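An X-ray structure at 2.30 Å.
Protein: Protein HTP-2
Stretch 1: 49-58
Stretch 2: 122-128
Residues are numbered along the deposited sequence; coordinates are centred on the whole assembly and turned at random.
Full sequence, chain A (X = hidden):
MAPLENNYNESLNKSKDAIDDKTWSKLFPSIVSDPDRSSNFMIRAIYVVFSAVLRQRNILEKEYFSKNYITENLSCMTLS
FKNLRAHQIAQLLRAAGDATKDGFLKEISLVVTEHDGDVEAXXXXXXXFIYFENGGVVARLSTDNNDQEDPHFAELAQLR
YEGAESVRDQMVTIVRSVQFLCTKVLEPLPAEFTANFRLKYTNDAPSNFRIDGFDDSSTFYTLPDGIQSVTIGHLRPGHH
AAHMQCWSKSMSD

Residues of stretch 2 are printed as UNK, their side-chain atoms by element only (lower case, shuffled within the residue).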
ATOM      1  N   VAL A  49      -3.895   1.943  -3.349  1.00 43.17           N
ATOM      2  CA  VAL A  49      -3.560   3.011  -2.417  1.00 47.85           C
ATOM      3  C   VAL A  49      -2.458   3.911  -2.970  1.00 46.07           C
ATOM      4  O   VAL A  49      -2.584   5.131  -2.936  1.00 49.30           O
ATOM      5  CB  VAL A  49      -3.148   2.447  -1.038  1.00 49.88           C
ATOM      6  CG1 VAL A  49      -2.774   3.577  -0.096  1.00 52.74           C
ATOM      7  CG2 VAL A  49      -4.290   1.640  -0.450  1.00 46.69           C
ATOM      8  N   PHE A  50      -1.396   3.321  -3.507  1.00 46.84           N
ATOM      9  CA  PHE A  50      -0.304   4.132  -4.046  1.00 47.92           C
ATOM     10  C   PHE A  50      -0.692   4.879  -5.314  1.00 47.24           C
ATOM     11  O   PHE A  50      -0.131   5.934  -5.605  1.00 51.38           O
ATOM     12  CB  PHE A  50       0.937   3.272  -4.288  1.00 46.75           C
ATOM     13  CG  PHE A  50       1.715   3.014  -3.040  1.00 49.31           C
ATOM     14  CD1 PHE A  50       2.305   4.066  -2.359  1.00 52.65           C
ATOM     15  CD2 PHE A  50       1.834   1.738  -2.526  1.00 49.49           C
ATOM     16  CE1 PHE A  50       3.015   3.848  -1.195  1.00 53.54           C
ATOM     17  CE2 PHE A  50       2.546   1.510  -1.361  1.00 51.61           C
ATOM     18  CZ  PHE A  50       3.136   2.569  -0.695  1.00 52.27           C
ATOM     19  N   SER A  51      -1.658   4.348  -6.057  1.00 45.17           N
ATOM     20  CA  SER A  51      -2.227   5.087  -7.182  1.00 46.21           C
ATOM     21  C   SER A  51      -2.948   6.326  -6.685  1.00 46.27           C
ATOM     22  O   SER A  51      -2.781   7.419  -7.231  1.00 49.04           O
ATOM     23  CB  SER A  51      -3.193   4.218  -7.984  1.00 48.68           C
ATOM     24  OG  SER A  51      -2.495   3.247  -8.734  1.00 48.19           O
ATOM     25  N   ALA A  52      -3.761   6.142  -5.649  1.00 47.44           N
ATOM     26  CA  ALA A  52      -4.487   7.239  -5.031  1.00 44.46           C
ATOM     27  C   ALA A  52      -3.526   8.309  -4.524  1.00 46.08           C
ATOM     28  O   ALA A  52      -3.754   9.496  -4.732  1.00 52.65           O
ATOM     29  CB  ALA A  52      -5.364   6.723  -3.896  1.00 41.65           C
ATOM     30  N   VAL A  53      -2.443   7.890  -3.877  1.00 44.37           N
ATOM     31  CA  VAL A  53      -1.472   8.845  -3.350  1.00 49.38           C
ATOM     32  C   VAL A  53      -0.805   9.640  -4.469  1.00 55.74           C
ATOM     33  O   VAL A  53      -0.722  10.868  -4.395  1.00 57.31           O
ATOM     34  CB  VAL A  53      -0.378   8.155  -2.520  1.00 50.86           C
ATOM     35  CG1 VAL A  53       0.655   9.177  -2.069  1.00 52.74           C
ATOM     36  CG2 VAL A  53      -0.987   7.447  -1.323  1.00 49.60           C
ATOM     37  N   LEU A  54      -0.336   8.940  -5.500  1.00 56.48           N
ATOM     38  CA  LEU A  54       0.299   9.593  -6.642  1.00 56.86           C
ATOM     39  C   LEU A  54      -0.623  10.626  -7.289  1.00 54.48           C
ATOM     40  O   LEU A  54      -0.196  11.736  -7.601  1.00 49.80           O
ATOM     41  CB  LEU A  54       0.735   8.558  -7.685  1.00 58.00           C
ATOM     42  CG  LEU A  54       1.944   7.673  -7.367  1.00 57.93           C
ATOM     43  CD1 LEU A  54       2.107   6.602  -8.433  1.00 60.00           C
ATOM     44  CD2 LEU A  54       3.212   8.501  -7.250  1.00 58.51           C
ATOM     45  N   ARG A  55      -1.889  10.269  -7.476  1.00 57.24           N
ATOM     46  CA  ARG A  55      -2.834  11.176  -8.120  1.00 61.15           C
ATOM     47  C   ARG A  55      -3.226  12.330  -7.198  1.00 61.17           C
ATOM     48  O   ARG A  55      -3.108  13.497  -7.570  1.00 59.31           O
ATOM     49  CB  ARG A  55      -4.085  10.419  -8.573  1.00 62.68           C
ATOM     50  CG  ARG A  55      -5.214  11.317  -9.063  1.00 64.66           C
ATOM     51  CD  ARG A  55      -4.864  12.028 -10.364  1.00 72.90           C
ATOM     52  NE  ARG A  55      -5.423  13.375 -10.385  1.00 84.30           N
ATOM     53  CZ  ARG A  55      -4.695  14.486 -10.335  1.00 86.50           C
ATOM     54  NH1 ARG A  55      -3.371  14.414 -10.287  1.00 82.85           N
ATOM     55  NH2 ARG A  55      -5.291  15.671 -10.345  1.00 92.14           N
ATOM     56  N   GLN A  56      -3.678  11.994  -5.993  1.00 63.44           N
ATOM     57  CA  GLN A  56      -4.207  12.984  -5.053  1.00 67.66           C
ATOM     58  C   GLN A  56      -3.164  14.024  -4.633  1.00 67.06           C
ATOM     59  O   GLN A  56      -3.504  15.175  -4.364  1.00 72.32           O
ATOM     60  CB  GLN A  56      -4.777  12.277  -3.818  1.00 72.44           C
ATOM     61  CG  GLN A  56      -6.179  12.728  -3.417  1.00 80.82           C
ATOM     62  CD  GLN A  56      -7.215  12.484  -4.499  1.00 85.03           C
ATOM     63  OE1 GLN A  56      -7.267  11.409  -5.100  1.00 86.56           O
ATOM     64  NE2 GLN A  56      -8.048  13.485  -4.754  1.00 87.35           N
ATOM     65  N   ARG A  57      -1.898  13.622  -4.583  1.00 66.12           N
ATOM     66  CA  ARG A  57      -0.820  14.555  -4.260  1.00 66.72           C
ATOM     67  C   ARG A  57      -0.307  15.255  -5.515  1.00 69.23           C
ATOM     68  O   ARG A  57       0.647  16.038  -5.456  1.00 71.27           O
ATOM     69  CB  ARG A  57       0.328  13.833  -3.544  1.00 65.03           C
ATOM     70  CG  ARG A  57       0.036  13.510  -2.089  1.00 63.76           C
ATOM     71  CD  ARG A  57      -0.303  14.770  -1.306  1.00 64.56           C
ATOM     72  NE  ARG A  57       0.883  15.488  -0.854  1.00 64.72           N
ATOM     73  CZ  ARG A  57       0.912  16.791  -0.590  1.00 67.82           C
ATOM     74  NH1 ARG A  57      -0.181  17.525  -0.747  1.00 66.52           N
ATOM     75  NH2 ARG A  57       2.035  17.363  -0.177  1.00 72.18           N
ATOM     76  N   ASN A  58      -0.947  14.963  -6.645  1.00 68.03           N
ATOM     77  CA  ASN A  58      -0.634  15.604  -7.920  1.00 74.77           C
ATOM     78  C   ASN A  58       0.814  15.347  -8.348  1.00 70.89           C
ATOM     79  O   ASN A  58       1.446  16.183  -8.990  1.00 64.99           O
ATOM     80  CB  ASN A  58      -0.924  17.111  -7.846  1.00 81.51           C
ATOM     81  CG  ASN A  58      -1.043  17.755  -9.220  1.00 91.88           C
ATOM     82  OD1 ASN A  58      -0.107  18.393  -9.705  1.00 94.10           O
ATOM     83  ND2 ASN A  58      -2.200  17.589  -9.852  1.00 97.05           N
ATOM     84  N   UNK A 122      11.131  14.709   2.259  1.00 82.33           N
ATOM     85  CA  UNK A 122      10.278  15.804   2.696  1.00 79.07           C
ATOM     86  C   UNK A 122       8.841  15.304   2.839  1.00 74.64           C
ATOM     87  O   UNK A 122       7.994  15.973   3.433  1.00 77.28           O
ATOM     88  c   UNK A 122      10.327  16.995   1.714  1.00 78.94           C
ATOM     89  c   UNK A 122       9.638  16.640   0.393  1.00 75.94           C
ATOM     90  c   UNK A 122       9.280  17.853  -0.453  1.00 76.49           C
ATOM     91  c   UNK A 122      11.769  17.424   1.469  1.00 79.00           C
ATOM     92  N   UNK A 123       8.583  14.116   2.296  1.00 70.82           N
ATOM     93  CA  UNK A 123       7.277  13.469   2.406  1.00 68.21           C
ATOM     94  C   UNK A 123       7.387  11.965   2.149  1.00 65.24           C
ATOM     95  O   UNK A 123       8.041  11.541   1.197  1.00 65.81           O
ATOM     96  c   UNK A 123       6.280  14.098   1.430  1.00 69.95           C
ATOM     97  o   UNK A 123       3.417  14.060  -0.291  1.00 77.88           O
ATOM     98  c   UNK A 123       3.845  14.406   0.829  1.00 77.85           C
ATOM     99  c   UNK A 123       4.876  13.522   1.508  1.00 71.83           C
ATOM    100  o   UNK A 123       3.463  15.445   1.411  1.00 80.10           O
ATOM    101  N   UNK A 124       6.751  11.164   3.002  1.00 61.57           N
ATOM    102  CA  UNK A 124       6.783   9.709   2.860  1.00 60.30           C
ATOM    103  C   UNK A 124       5.414   9.071   3.072  1.00 60.32           C
ATOM    104  O   UNK A 124       4.743   9.338   4.067  1.00 66.27           O
ATOM    105  c   UNK A 124       7.772   9.058   3.856  1.00 61.95           C
ATOM    106  c   UNK A 124       9.198   9.478   3.556  1.00 66.29           C
ATOM    107  c   UNK A 124       7.648   7.542   3.820  1.00 57.76           C
ATOM    108  N   UNK A 125       5.003   8.229   2.131  1.00 57.57           N
ATOM    109  CA  UNK A 125       3.846   7.367   2.326  1.00 55.18           C
ATOM    110  C   UNK A 125       4.313   5.920   2.427  1.00 57.00           C
ATOM    111  O   UNK A 125       4.774   5.343   1.441  1.00 55.31           O
ATOM    112  c   UNK A 125       2.840   7.535   1.188  1.00 55.11           C
ATOM    113  c   UNK A 125       2.508   9.993   0.813  1.00 68.56           C
ATOM    114  c   UNK A 125       0.494  11.111   1.488  1.00 70.86           C
ATOM    115  c   UNK A 125       1.752  11.152   0.910  1.00 71.30           C
ATOM    116  c   UNK A 125       2.020   8.786   1.290  1.00 64.15           C
ATOM    117  c   UNK A 125       0.759   8.758   1.869  1.00 65.41           C
ATOM    118  c   UNK A 125      -0.003   9.911   1.970  1.00 67.87           C
ATOM    119  N   UNK A 126       4.203   5.340   3.619  1.00 54.97           N
ATOM    120  CA  UNK A 126       4.773   4.021   3.877  1.00 54.56           C
ATOM    121  C   UNK A 126       3.715   2.958   4.151  1.00 47.25           C
ATOM    122  O   UNK A 126       2.702   3.221   4.803  1.00 48.61           O
ATOM    123  o   UNK A 126       5.091   4.510   6.236  1.00 68.79           O
ATOM    124  c   UNK A 126       5.746   4.089   5.055  1.00 60.26           C
ATOM    125  N   UNK A 127       3.957   1.758   3.638  1.00 40.78           N
ATOM    126  CA  UNK A 127       3.102   0.613   3.920  1.00 40.77           C
ATOM    127  C   UNK A 127       3.945  -0.532   4.485  1.00 45.35           C
ATOM    128  O   UNK A 127       4.705  -1.174   3.760  1.00 49.84           O
ATOM    129  c   UNK A 127       2.353   0.170   2.657  1.00 39.46           C
ATOM    130  s   UNK A 127       0.185  -1.155   1.476  1.00 58.62           S
ATOM    131  c   UNK A 127      -0.126   0.501   0.876  1.00 56.91           C
ATOM    132  c   UNK A 127       1.222  -0.819   2.921  1.00 42.15           C
ATOM    133  N   UNK A 128       3.814  -0.771   5.788  1.00 45.50           N
ATOM    134  CA  UNK A 128       4.608  -1.790   6.471  1.00 47.44           C
ATOM    135  C   UNK A 128       3.793  -3.055   6.691  1.00 45.68           C
ATOM    136  O   UNK A 128       2.602  -2.992   6.988  1.00 44.57           O
ATOM    137  n   UNK A 128       7.652   2.336  10.235  1.00 68.32           N
ATOM    138  c   UNK A 128       6.378   0.537   9.044  1.00 60.26           C
ATOM    139  c   UNK A 128       7.312   1.731   8.916  1.00 63.75           C
ATOM    140  c   UNK A 128       5.130  -1.262   7.807  1.00 50.98           C
ATOM    141  c   UNK A 128       6.048  -0.055   7.683  1.00 56.89           C
TER

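Position 122 precedes the strand. Its side chain has four carbons, forked at the first, with one arm two carbons long. It is out of reach of stretch 1. A fork at CB with unequal arms is isoleucine, so this is Ile-122.

Position 123 opens the strand. Three carbons run in a row, and the third carries two oxygens. CA-to-CB points toward the helix, and the two oxygens meet the guanidinium of Arg-57. A carboxylate on a chain of this length is glutamate; aspartate would have one carbon fewer. In Glu-123, OE2 accepts a hydrogen bond from Arg-57 NE at 3.0 Å, and the N-H...acceptor angle of 173° is nearly straight. OE1 of Glu-123 lies 2.9 Å from Arg-57 NH2, in a more bent hydrogen bond of 132°. Together they form a two-pronged salt bridge.

Position 124 has three side-chain carbons, one carrying the other two. It touches nothing on stretch 1. The short symmetric fork is valine: Val-124.

Position 125 has one carbon followed by a ring of six carbons. There is no oxygen on the ring, which excludes tyrosine. CA-to-CB points toward the helix, and a methyl of Val-53 sits over one ring face. This is Phe-125. Val-53 CG1 is 3.6 Å from the centroid of the Phe-125 ring and 14° off its normal, a CH-pi contact. The backbone also takes part: Phe-125 O lies 3.5 Å from Phe-50 CE1, at the edge of the Phe-50 ring.

Position 126 has one carbon and one oxygen. CA-to-CB points away from the helix, and no contact is made. The residue is Ser-126.

Position 127 is an unbranched chain of two carbons, a sulfur and a last carbon. It points toward the helix from CA to CB, and its end reaches Phe-50 and Val-49. Sulfur within the chain means methionine. In Met-127, CE lies 3.6 Å from Phe-50 CE2 and 4.1 Å from Val-49 CB.

Position 128 has four carbons in a row ending in nitrogen. It is out of reach of stretch 1. This is Lys-128.

The helix and strand run nearly antiparallel, at 172°, with axes 10.4 Å apart at closest approach. Alternation along the strand turns Glu-123, Phe-125 and Met-127 toward the helix. Their partners follow in reverse order: Arg-57, then Val-53, then Phe-50 and Val-49. The result is an apolar contact with a salt bridge at one end. Arg-57 joins both parts, since its CG also comes within 4.2 Å of Phe-125 CE1.

Stretch 2 (122-128) IEVFSMK
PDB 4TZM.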